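Local coordinates for putative immunoglobulin A1 protease (Bacteroides ovatus, PDB 3N6Z), which is a putative immunoglobulin A1 protease and so probably hydrolyses peptide bonds, on a chain wound largely as a parallel beta-solenoid, at residues D11-P17 with N54-K66; G175-A187 with I201-A214. All blocks are in the same frame, centred on the assembly; numbering follows the deposited sequence.

Interaction 1: residues D11-P17 with N54-K66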
loop_
_atom_site.group_PDB
_atom_site.type_symbol
_atom_site.label_atom_id
_atom_site.label_comp_id
_atom_site.label_asym_id
_atom_site.label_seq_id
_atom_site.Cartn_x
_atom_site.Cartn_y
_atom_site.Cartn_z
ATOM N N ASP A 11 24.899 -5.911 19.575
ATOM C CA ASP A 11 24.111 -6.411 20.738
ATOM C C ASP A 11 22.621 -6.047 20.555
ATOM O O ASP A 11 22.269 -4.905 20.193
ATOM C CB ASP A 11 24.723 -5.949 22.106
ATOM C CG ASP A 11 24.569 -4.443 22.398
ATOM O OD1 ASP A 11 23.610 -3.824 21.959
ATOM O OD2 ASP A 11 25.399 -3.874 23.117
ATOM N N SER A 12 21.739 -7.043 20.765
ATOM C CA SER A 12 20.284 -6.858 20.543
ATOM C C SER A 12 19.675 -5.839 21.501
ATOM O O SER A 12 20.034 -5.811 22.681
ATOM C CB SER A 12 19.514 -8.196 20.677
ATOM O OG SER A 12 19.236 -8.578 22.016
ATOM N N TYR A 13 18.740 -5.018 20.996
ATOM C CA TYR A 13 17.885 -4.221 21.890
ATOM C C TYR A 13 16.666 -4.942 22.403
ATOM O O TYR A 13 15.949 -4.381 23.233
ATOM C CB TYR A 13 17.429 -2.906 21.277
ATOM C CG TYR A 13 16.296 -2.940 20.297
ATOM C CD1 TYR A 13 16.504 -3.377 18.990
ATOM C CD2 TYR A 13 15.034 -2.470 20.648
ATOM C CE1 TYR A 13 15.503 -3.382 18.085
ATOM C CE2 TYR A 13 14.008 -2.453 19.735
ATOM C CZ TYR A 13 14.234 -2.924 18.479
ATOM O OH TYR A 13 13.181 -2.877 17.595
ATOM N N THR A 14 16.375 -6.127 21.839
ATOM C CA THR A 14 15.232 -6.963 22.254
ATOM C C THR A 14 15.737 -8.156 23.112
ATOM O O THR A 14 16.976 -8.341 23.312
ATOM C CB THR A 14 14.486 -7.516 21.025
ATOM O OG1 THR A 14 15.313 -8.483 20.389
ATOM C CG2 THR A 14 14.136 -6.421 19.963
ATOM N N ARG A 15 14.781 -8.964 23.594
ATOM C CA ARG A 15 15.101 -10.147 24.410
ATOM C C ARG A 15 15.607 -11.357 23.611
ATOM O O ARG A 15 16.007 -12.367 24.207
ATOM C CB ARG A 15 13.894 -10.558 25.277
ATOM C CG ARG A 15 12.699 -11.089 24.496
ATOM C CD ARG A 15 11.527 -11.387 25.433
ATOM N NE ARG A 15 10.320 -11.753 24.686
ATOM C CZ ARG A 15 9.459 -10.895 24.133
ATOM N NH1 ARG A 15 9.662 -9.569 24.249
ATOM N NH2 ARG A 15 8.379 -11.368 23.470
ATOM N N VAL A 16 15.598 -11.264 22.271
ATOM C CA VAL A 16 16.145 -12.329 21.391
ATOM C C VAL A 16 17.375 -11.748 20.718
ATOM O O VAL A 16 17.228 -10.693 20.073
ATOM C CB VAL A 16 15.143 -12.801 20.284
ATOM C CG1 VAL A 16 15.866 -13.545 19.104
ATOM C CG2 VAL A 16 14.026 -13.652 20.927
ATOM N N PRO A 17 18.571 -12.416 20.869
ATOM C CA PRO A 17 18.773 -13.730 21.565
ATOM C C PRO A 17 18.818 -13.616 23.107
ATOM O O PRO A 17 19.300 -12.599 23.634
ATOM C CB PRO A 17 20.128 -14.212 21.017
ATOM C CG PRO A 17 20.890 -12.923 20.712
ATOM C CD PRO A 17 19.869 -11.813 20.495
ATOM N N ASN A 54 9.205 -14.820 14.888
ATOM C CA ASN A 54 8.351 -14.237 15.921
ATOM C C ASN A 54 8.508 -12.721 15.930
ATOM O O ASN A 54 9.331 -12.180 15.180
ATOM C CB ASN A 54 8.649 -14.881 17.284
ATOM C CG ASN A 54 10.039 -14.639 17.762
ATOM O OD1 ASN A 54 10.557 -13.532 17.654
ATOM N ND2 ASN A 54 10.642 -15.653 18.355
ATOM N N ALA A 55 7.744 -12.032 16.758
ATOM C CA ALA A 55 7.749 -10.566 16.776
ATOM C C ALA A 55 8.995 -9.975 17.392
ATOM O O ALA A 55 9.366 -8.845 17.072
ATOM C CB ALA A 55 6.496 -10.018 17.468
ATOM N N THR A 56 9.669 -10.716 18.251
ATOM C CA THR A 56 10.909 -10.195 18.815
ATOM C C THR A 56 11.952 -10.113 17.691
ATOM O O THR A 56 12.678 -9.115 17.551
ATOM C CB THR A 56 11.420 -11.077 19.923
ATOM O OG1 THR A 56 10.421 -11.195 20.935
ATOM C CG2 THR A 56 12.702 -10.502 20.543
ATOM N N GLN A 57 11.990 -11.146 16.857
ATOM C CA GLN A 57 12.862 -11.134 15.686
ATOM C C GLN A 57 12.477 -10.032 14.680
ATOM O O GLN A 57 13.352 -9.398 14.080
ATOM C CB GLN A 57 12.941 -12.523 15.052
ATOM C CG GLN A 57 13.624 -13.561 15.948
ATOM C CD GLN A 57 13.680 -14.950 15.359
ATOM O OE1 GLN A 57 13.214 -15.183 14.282
ATOM N NE2 GLN A 57 14.213 -15.894 16.115
ATOM N N ILE A 58 11.192 -9.816 14.447
ATOM C CA ILE A 58 10.812 -8.763 13.536
ATOM C C ILE A 58 11.268 -7.388 14.049
ATOM O O ILE A 58 11.634 -6.503 13.250
ATOM C CB ILE A 58 9.291 -8.799 13.154
ATOM C CG1 ILE A 58 9.092 -8.406 11.686
ATOM C CG2 ILE A 58 8.451 -7.954 14.062
ATOM C CD1 ILE A 58 7.692 -8.720 11.161
ATOM N N ARG A 59 11.320 -7.227 15.364
ATOM C CA ARG A 59 11.833 -6.002 15.978
ATOM C C ARG A 59 13.356 -5.871 15.881
ATOM O O ARG A 59 13.876 -4.801 16.126
ATOM C CB ARG A 59 11.343 -5.887 17.417
ATOM C CG ARG A 59 9.833 -5.643 17.468
ATOM C CD ARG A 59 9.215 -5.946 18.814
ATOM N NE ARG A 59 9.793 -5.077 19.822
ATOM C CZ ARG A 59 10.469 -5.511 20.895
ATOM N NH1 ARG A 59 10.561 -6.817 21.190
ATOM N NH2 ARG A 59 11.016 -4.628 21.706
ATOM N N ASN A 60 14.056 -6.913 15.477
ATOM C CA ASN A 60 15.503 -6.851 15.242
ATOM C C ASN A 60 15.872 -6.394 13.832
ATOM O O ASN A 60 17.044 -6.138 13.559
ATOM C CB ASN A 60 16.214 -8.184 15.565
ATOM C CG ASN A 60 16.166 -8.527 17.052
ATOM O OD1 ASN A 60 16.149 -7.618 17.908
ATOM N ND2 ASN A 60 16.148 -9.833 17.369
HETATM N N MSE A 61 14.881 -6.266 12.928
HETATM C CA MSE A 61 15.183 -5.854 11.551
HETATM C C MSE A 61 15.972 -4.538 11.549
HETATM O O MSE A 61 16.920 -4.386 10.785
HETATM C CB MSE A 61 13.921 -5.689 10.717
HETATM C CG MSE A 61 13.165 -6.980 10.478
HETATM SE SE MSE A 61 11.525 -6.697 9.505
HETATM C CE MSE A 61 12.331 -6.135 7.809
ATOM N N ARG A 62 15.526 -3.571 12.341
ATOM C CA ARG A 62 16.159 -2.247 12.311
ATOM C C ARG A 62 17.641 -2.294 12.660
ATOM O O ARG A 62 18.440 -1.474 12.179
ATOM C CB ARG A 62 15.433 -1.306 13.247
ATOM C CG ARG A 62 15.431 -1.720 14.691
ATOM C CD ARG A 62 14.864 -0.495 15.419
ATOM N NE ARG A 62 13.808 -0.760 16.347
ATOM C CZ ARG A 62 12.790 0.077 16.640
ATOM N NH1 ARG A 62 12.556 1.264 15.998
ATOM N NH2 ARG A 62 11.947 -0.332 17.572
ATOM N N SER A 63 18.038 -3.283 13.459
ATOM C CA SER A 63 19.415 -3.395 13.965
ATOM C C SER A 63 20.389 -3.910 12.907
ATOM O O SER A 63 21.578 -3.807 13.089
ATOM C CB SER A 63 19.426 -4.321 15.184
ATOM O OG SER A 63 18.415 -3.935 16.139
ATOM N N VAL A 64 19.868 -4.512 11.830
ATOM C CA VAL A 64 20.733 -5.164 10.827
ATOM C C VAL A 64 20.628 -4.545 9.430
ATOM O O VAL A 64 21.235 -5.027 8.462
ATOM C CB VAL A 64 20.475 -6.703 10.781
ATOM C CG1 VAL A 64 20.887 -7.369 12.086
ATOM C CG2 VAL A 64 19.035 -7.009 10.342
ATOM N N LEU A 65 19.897 -3.434 9.309
ATOM C CA LEU A 65 19.870 -2.642 8.071
ATOM C C LEU A 65 21.277 -2.074 7.777
ATOM O O LEU A 65 22.067 -1.832 8.708
ATOM C CB LEU A 65 18.850 -1.541 8.158
ATOM C CG LEU A 65 17.384 -2.000 8.312
ATOM C CD1 LEU A 65 16.475 -0.787 8.526
ATOM C CD2 LEU A 65 16.908 -2.884 7.097
ATOM N N LYS A 66 21.591 -1.885 6.511
ATOM C CA LYS A 66 22.913 -1.405 6.065
ATOM C C LYS A 66 22.735 -0.282 5.052
ATOM O O LYS A 66 22.042 -0.423 4.041
ATOM C CB LYS A 66 23.720 -2.545 5.461
ATOM C CG LYS A 66 24.089 -3.644 6.444
ATOM C CD LYS A 66 24.767 -4.849 5.811
ATOM C CE LYS A 66 26.161 -4.548 5.358
ATOM N NZ LYS A 66 26.809 -5.817 4.820
HETATM O O HOH W 1 18.341 -5.749 18.057
#
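The Tyr-13 ring meets segment 54-66 along its edge, where the Arg-59 carbonyl oxygen and the Ser-63 hydroxyl lie near its plane. Thr-14 CG2 sits over the centre of one ring face. The same methyl lies over one face of the Arg-59 guanidinium, toward its rim, with Thr-14 CG2 3.8 Å from Arg-59 NH1. In one conformer of Arg-15, Thr-56 OG1 lies over a face of the guanidinium, an approach too poorly angled for a hydrogen bond. Arg-62 turns its guanidinium edge to Tyr-13, and the two planes stand 68° apart. It grips Tyr-13 OH side-on, with Arg-62 NE at an unusually short 2.5 Å. Arg-62 NH2 is 2.8 Å from Tyr-13 OH and also bonds Asp-86 O. Tyr-13 OH itself donates to Arg-59 O at 2.5 Å. Tyr-13 CG lies between its backbone N and carbonyl carbon (chi1 79°), which folds the ring over the Thr-14 methyl. A phenylalanine here would probably leave Arg-59 O without this donor and Arg-62 NE without its acceptor.

Asn-60 uses both ends of its amide. Asn-60 OD1 accepts from Thr-14 OG1 at 2.8 Å. Asn-60 ND2 donates to Val-16 O at 3.0 Å, from above the carbonyl plane, and also to Leu-38 O. One water joins Tyr-13 N, Asn-60 OD1 and Ser-63 OG. Beside this polar group, Val-16 CB packs tightly on Thr-56 CG2, at 3.4 Å.

On the other side of segment 54-66, Ile-58 and Met-61 rest on strand 50-52. The short helices 55-58 and 61-64 lie at the N-terminal end of the strand stack, consistent with a solenoid cap, and segment 11-17 packs over their outer side. Arg-59 has a salt bridge to Asp-86. The amide bonds of Asn-60 fix its rotation, and three bonds hold the Tyr-13 hydroxyl.

Interaction 2: residues G175-A187 with I201-A214; sequences GEVIGSGAAGGIA and IKNCYSNATVSDRA
Strands 176-179 and 209-212 run parallel, 5° apart and with axes 4.8 Å apart at closest, joined by backbone bonds that begin with Thr-209 N to Gly-175 O and end with Arg-213 N to Gly-179 O. Ile-178 and Arg-213 pack on one side. Ile-178 CD1 lies over a guanidinium face, and Ile-178 CG2 touches Arg-213 CD at 3.5 Å. In one conformer of Ser-211, Arg-213 NE bonds its OG, which may help hold the guanidinium there.

Val-210 points inward and spreads its two methyls: CG1 is 3.6 Å from Ala-183 CB, and CG2 is 3.5 Å from Gly-185 N. A side chain at Gly-185 would strike Ser-206 OG. That hydroxyl accepts from Ala-208 N in an ST turn and also bonds Thr-173.

Asp-212 closes the far end. With CG anti to the backbone N (chi1 -172°), Asp-212 OD1 accepts from Gly-181 N at 2.8 Å and, in an Asx turn, from Ala-214 N. The two donors come from opposite faces of the carboxylate, while Asp-212 OD2 takes Lys-219 N.

Farther round, Ile-186 packs near Ile-201 and Cys-204. These are successive coils of the solenoid: strand 138-141 flanks strand 176-179, and strand 243-245 flanks strand 209-212.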
loop_
_atom_site.group_PDB
_atom_site.type_symbol
_atom_site.label_atom_id
_atom_site.label_comp_id
_atom_site.label_asym_id
_atom_site.label_seq_id
_atom_site.Cartn_x
_atom_site.Cartn_y
_atom_site.Cartn_z
ATOM N N GLY A 175 -7.352 -3.446 8.341
ATOM C CA GLY A 175 -7.224 -2.595 9.516
ATOM C C GLY A 175 -7.567 -1.141 9.223
ATOM O O GLY A 175 -8.626 -0.869 8.658
ATOM N N GLU A 176 -6.684 -0.229 9.611
ATOM C CA GLU A 176 -6.941 1.195 9.490
ATOM C C GLU A 176 -5.692 2.005 9.242
ATOM O O GLU A 176 -4.620 1.711 9.780
ATOM C CB GLU A 176 -7.651 1.750 10.722
ATOM C CG GLU A 176 -6.832 1.681 11.990
ATOM C CD GLU A 176 -7.481 2.344 13.207
ATOM O OE1 GLU A 176 -8.490 3.054 13.069
ATOM O OE2 GLU A 176 -6.949 2.175 14.316
ATOM N N VAL A 177 -5.866 3.033 8.403
ATOM C CA VAL A 177 -4.863 4.019 8.078
ATOM C C VAL A 177 -5.501 5.390 8.281
ATOM O O VAL A 177 -6.555 5.689 7.679
ATOM C CB VAL A 177 -4.500 3.958 6.537
ATOM C CG1 VAL A 177 -3.550 5.088 6.173
ATOM C CG2 VAL A 177 -4.009 2.627 6.176
ATOM N N ILE A 178 -4.813 6.251 9.048
ATOM C CA ILE A 178 -5.162 7.656 9.194
ATOM C C ILE A 178 -3.910 8.463 8.835
ATOM O O ILE A 178 -2.884 8.357 9.501
ATOM C CB ILE A 178 -5.666 8.008 10.613
ATOM C CG1 ILE A 178 -6.861 7.156 10.958
ATOM C CG2 ILE A 178 -5.972 9.540 10.695
ATOM C CD1 ILE A 178 -7.294 7.284 12.406
ATOM N N GLY A 179 -3.970 9.232 7.757
ATOM C CA GLY A 179 -2.869 10.071 7.331
ATOM C C GLY A 179 -3.241 11.528 7.260
ATOM O O GLY A 179 -4.380 11.906 7.506
ATOM N N SER A 180 -2.245 12.335 6.928
ATOM C CA SER A 180 -2.440 13.772 6.754
ATOM C C SER A 180 -1.652 14.217 5.527
ATOM O O SER A 180 -0.443 14.408 5.604
ATOM C CB SER A 180 -2.010 14.555 7.983
ATOM O OG SER A 180 -2.390 15.924 7.841
ATOM N N GLY A 181 -2.353 14.357 4.405
ATOM C CA GLY A 181 -1.741 14.740 3.137
ATOM C C GLY A 181 -1.672 13.621 2.126
ATOM O O GLY A 181 -1.616 13.867 0.910
ATOM N N ALA A 182 -1.627 12.394 2.618
ATOM C CA ALA A 182 -1.930 11.210 1.779
ATOM C C ALA A 182 -2.371 10.081 2.700
ATOM O O ALA A 182 -1.950 10.017 3.860
ATOM C CB ALA A 182 -0.724 10.780 0.920
ATOM N N ALA A 183 -3.184 9.184 2.181
ATOM C CA ALA A 183 -3.563 8.000 2.911
ATOM C C ALA A 183 -3.897 6.918 1.911
ATOM O O ALA A 183 -4.692 7.143 0.983
ATOM C CB ALA A 183 -4.763 8.252 3.868
ATOM N N GLY A 184 -3.260 5.755 2.046
ATOM C CA GLY A 184 -3.582 4.605 1.206
ATOM C C GLY A 184 -3.608 3.317 1.973
ATOM O O GLY A 184 -2.898 3.156 2.958
ATOM N N GLY A 185 -4.393 2.353 1.490
ATOM C CA GLY A 185 -4.434 1.066 2.188
ATOM C C GLY A 185 -3.101 0.333 2.158
ATOM O O GLY A 185 -2.752 -0.362 3.103
ATOM N N ILE A 186 -2.375 0.481 1.052
ATOM C CA ILE A 186 -1.055 -0.144 0.873
ATOM C C ILE A 186 0.081 0.859 1.141
ATOM O O ILE A 186 0.947 0.611 1.995
ATOM C CB ILE A 186 -0.894 -0.814 -0.545
ATOM C CG1 ILE A 186 -1.987 -1.864 -0.818
ATOM C CG2 ILE A 186 0.536 -1.356 -0.750
ATOM C CD1 ILE A 186 -1.970 -3.093 0.076
ATOM N N ALA A 187 0.080 1.970 0.393
ATOM C CA ALA A 187 1.158 2.964 0.467
ATOM C C ALA A 187 0.581 4.361 0.492
ATOM O O ALA A 187 -0.412 4.642 -0.194
ATOM C CB ALA A 187 2.093 2.827 -0.772
ATOM N N ILE A 201 2.716 -1.268 -7.735
ATOM C CA ILE A 201 1.932 -2.124 -6.846
ATOM C C ILE A 201 1.157 -3.081 -7.732
ATOM O O ILE A 201 0.426 -2.649 -8.620
ATOM C CB ILE A 201 0.982 -1.323 -5.929
ATOM C CG1 ILE A 201 1.750 -0.220 -5.191
ATOM C CG2 ILE A 201 0.242 -2.240 -4.944
ATOM C CD1 ILE A 201 0.898 0.802 -4.420
ATOM N N LYS A 202 1.314 -4.387 -7.507
ATOM C CA LYS A 202 0.742 -5.403 -8.383
ATOM C C LYS A 202 0.191 -6.579 -7.586
ATOM O O LYS A 202 0.880 -7.077 -6.688
ATOM C CB LYS A 202 1.818 -5.905 -9.352
ATOM C CG LYS A 202 1.352 -7.014 -10.319
ATOM C CD LYS A 202 2.442 -7.469 -11.269
ATOM C CE LYS A 202 1.895 -8.511 -12.234
ATOM N NZ LYS A 202 0.776 -7.959 -13.071
ATOM N N ASN A 203 -1.002 -7.063 -7.954
ATOM C CA ASN A 203 -1.596 -8.223 -7.319
ATOM C C ASN A 203 -1.714 -8.031 -5.792
ATOM O O ASN A 203 -1.256 -8.858 -5.001
ATOM C CB ASN A 203 -0.842 -9.521 -7.682
ATOM C CG ASN A 203 -1.313 -10.113 -9.010
ATOM O OD1 ASN A 203 -2.532 -10.201 -9.284
ATOM N ND2 ASN A 203 -0.358 -10.485 -9.843
ATOM N N CYS A 204 -2.356 -6.934 -5.431
ATOM C CA CYS A 204 -2.609 -6.588 -4.035
ATOM C C CYS A 204 -4.048 -6.229 -3.792
ATOM O O CYS A 204 -4.762 -5.796 -4.676
ATOM C CB CYS A 204 -1.755 -5.388 -3.569
ATOM S SG CYS A 204 0.035 -5.699 -3.580
ATOM N N TYR A 205 -4.505 -6.421 -2.571
ATOM C CA TYR A 205 -5.795 -5.888 -2.151
ATOM C C TYR A 205 -5.708 -5.283 -0.748
ATOM O O TYR A 205 -4.767 -5.531 0.018
ATOM C CB TYR A 205 -6.908 -6.958 -2.215
ATOM C CG TYR A 205 -6.851 -8.052 -1.177
ATOM C CD1 TYR A 205 -6.137 -9.207 -1.415
ATOM C CD2 TYR A 205 -7.536 -7.947 0.030
ATOM C CE1 TYR A 205 -6.089 -10.240 -0.472
ATOM C CE2 TYR A 205 -7.533 -8.983 0.969
ATOM C CZ TYR A 205 -6.794 -10.133 0.722
ATOM O OH TYR A 205 -6.740 -11.170 1.652
ATOM N N SER A 206 -6.714 -4.486 -0.421
ATOM C CA SER A 206 -6.872 -3.981 0.921
ATOM C C SER A 206 -8.326 -3.899 1.317
ATOM O O SER A 206 -9.182 -3.577 0.482
ATOM C CB SER A 206 -6.246 -2.601 1.048
ATOM O OG SER A 206 -6.285 -2.086 2.366
ATOM N N ASN A 207 -8.581 -4.193 2.596
ATOM C CA ASN A 207 -9.835 -3.934 3.274
ATOM C C ASN A 207 -9.668 -2.922 4.433
ATOM O O ASN A 207 -10.542 -2.785 5.323
ATOM C CB ASN A 207 -10.414 -5.260 3.777
ATOM C CG ASN A 207 -11.753 -5.078 4.420
ATOM O OD1 ASN A 207 -12.473 -4.133 4.090
ATOM N ND2 ASN A 207 -12.093 -5.958 5.349
ATOM N N ALA A 208 -8.571 -2.181 4.456
ATOM C CA ALA A 208 -8.373 -1.193 5.515
ATOM C C ALA A 208 -9.275 0.011 5.334
ATOM O O ALA A 208 -9.501 0.411 4.208
ATOM C CB ALA A 208 -6.912 -0.758 5.508
ATOM N N THR A 209 -9.795 0.585 6.442
ATOM C CA THR A 209 -10.390 1.919 6.391
ATOM C C THR A 209 -9.251 2.908 6.188
ATOM O O THR A 209 -8.193 2.813 6.828
ATOM C CB THR A 209 -11.214 2.301 7.604
ATOM O OG1 THR A 209 -10.364 2.293 8.753
ATOM C CG2 THR A 209 -12.368 1.326 7.776
ATOM N N VAL A 210 -9.445 3.840 5.261
ATOM C CA VAL A 210 -8.389 4.755 4.838
ATOM C C VAL A 210 -8.933 6.176 4.946
ATOM O O VAL A 210 -9.936 6.503 4.311
ATOM C CB VAL A 210 -7.949 4.471 3.376
ATOM C CG1 VAL A 210 -6.902 5.464 2.914
ATOM C CG2 VAL A 210 -7.408 3.017 3.238
ATOM N N SER A 211 -8.262 7.038 5.721
ATOM C CA SER A 211 -8.733 8.392 5.965
ATOM C C SER A 211 -7.574 9.369 5.860
ATOM O O SER A 211 -6.546 9.191 6.533
ATOM C CB SER A 211 -9.385 8.473 7.350
ATOM O OG SER A 211 -9.651 9.810 7.719
ATOM N N ASP A 212 -7.754 10.407 5.035
ATOM C CA ASP A 212 -6.817 11.520 5.002
ATOM C C ASP A 212 -7.486 12.704 5.726
ATOM O O ASP A 212 -8.430 13.299 5.219
ATOM C CB ASP A 212 -6.387 11.913 3.596
ATOM C CG ASP A 212 -5.275 12.926 3.598
ATOM O OD1 ASP A 212 -5.101 13.668 4.584
ATOM O OD2 ASP A 212 -4.572 13.022 2.575
ATOM N N ARG A 213 -6.965 13.010 6.912
ATOM C CA ARG A 213 -7.537 14.044 7.781
ATOM C C ARG A 213 -6.899 15.402 7.599
ATOM O O ARG A 213 -7.203 16.316 8.386
ATOM C CB ARG A 213 -7.501 13.594 9.249
ATOM C CG ARG A 213 -8.432 12.450 9.437
ATOM C CD ARG A 213 -8.590 11.926 10.833
ATOM N NE ARG A 213 -9.440 10.736 10.740
ATOM C CZ ARG A 213 -9.814 9.971 11.757
ATOM N NH1 ARG A 213 -9.410 10.241 13.002
ATOM N NH2 ARG A 213 -10.589 8.915 11.513
ATOM N N ALA A 214 -6.096 15.602 6.550
ATOM C CA ALA A 214 -5.554 16.949 6.262
ATOM C C ALA A 214 -6.685 17.966 6.155
ATOM O O ALA A 214 -7.747 17.705 5.563
ATOM C CB ALA A 214 -4.735 16.946 4.962
HETATM O O HOH W 2 -10.150 -4.032 7.846
HETATM O O HOH W 3 -9.212 5.198 8.754
#

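Interaction 1 and interaction 2 lie in series along the chain and do not touch. Their centres are 27 Å apart, and their nearest atoms are about 14 Å apart. Interaction 2 joins two coils in the body of the solenoid. Interaction 1 lies near one end of it, where residues 54-66 precede strand 71-75. The centre of interaction 2 is about 7 Å, and that of interaction 1 about 24 Å, from the centre of the chain. Parallel backbone bonds cross interaction 2, whereas in interaction 1 the hydrogen bonds involve side chains. A glycerol, probably from the crystallisation liquor, lies about 4 Å from the side chain of Ser-180 in interaction 2. It does not establish an active site.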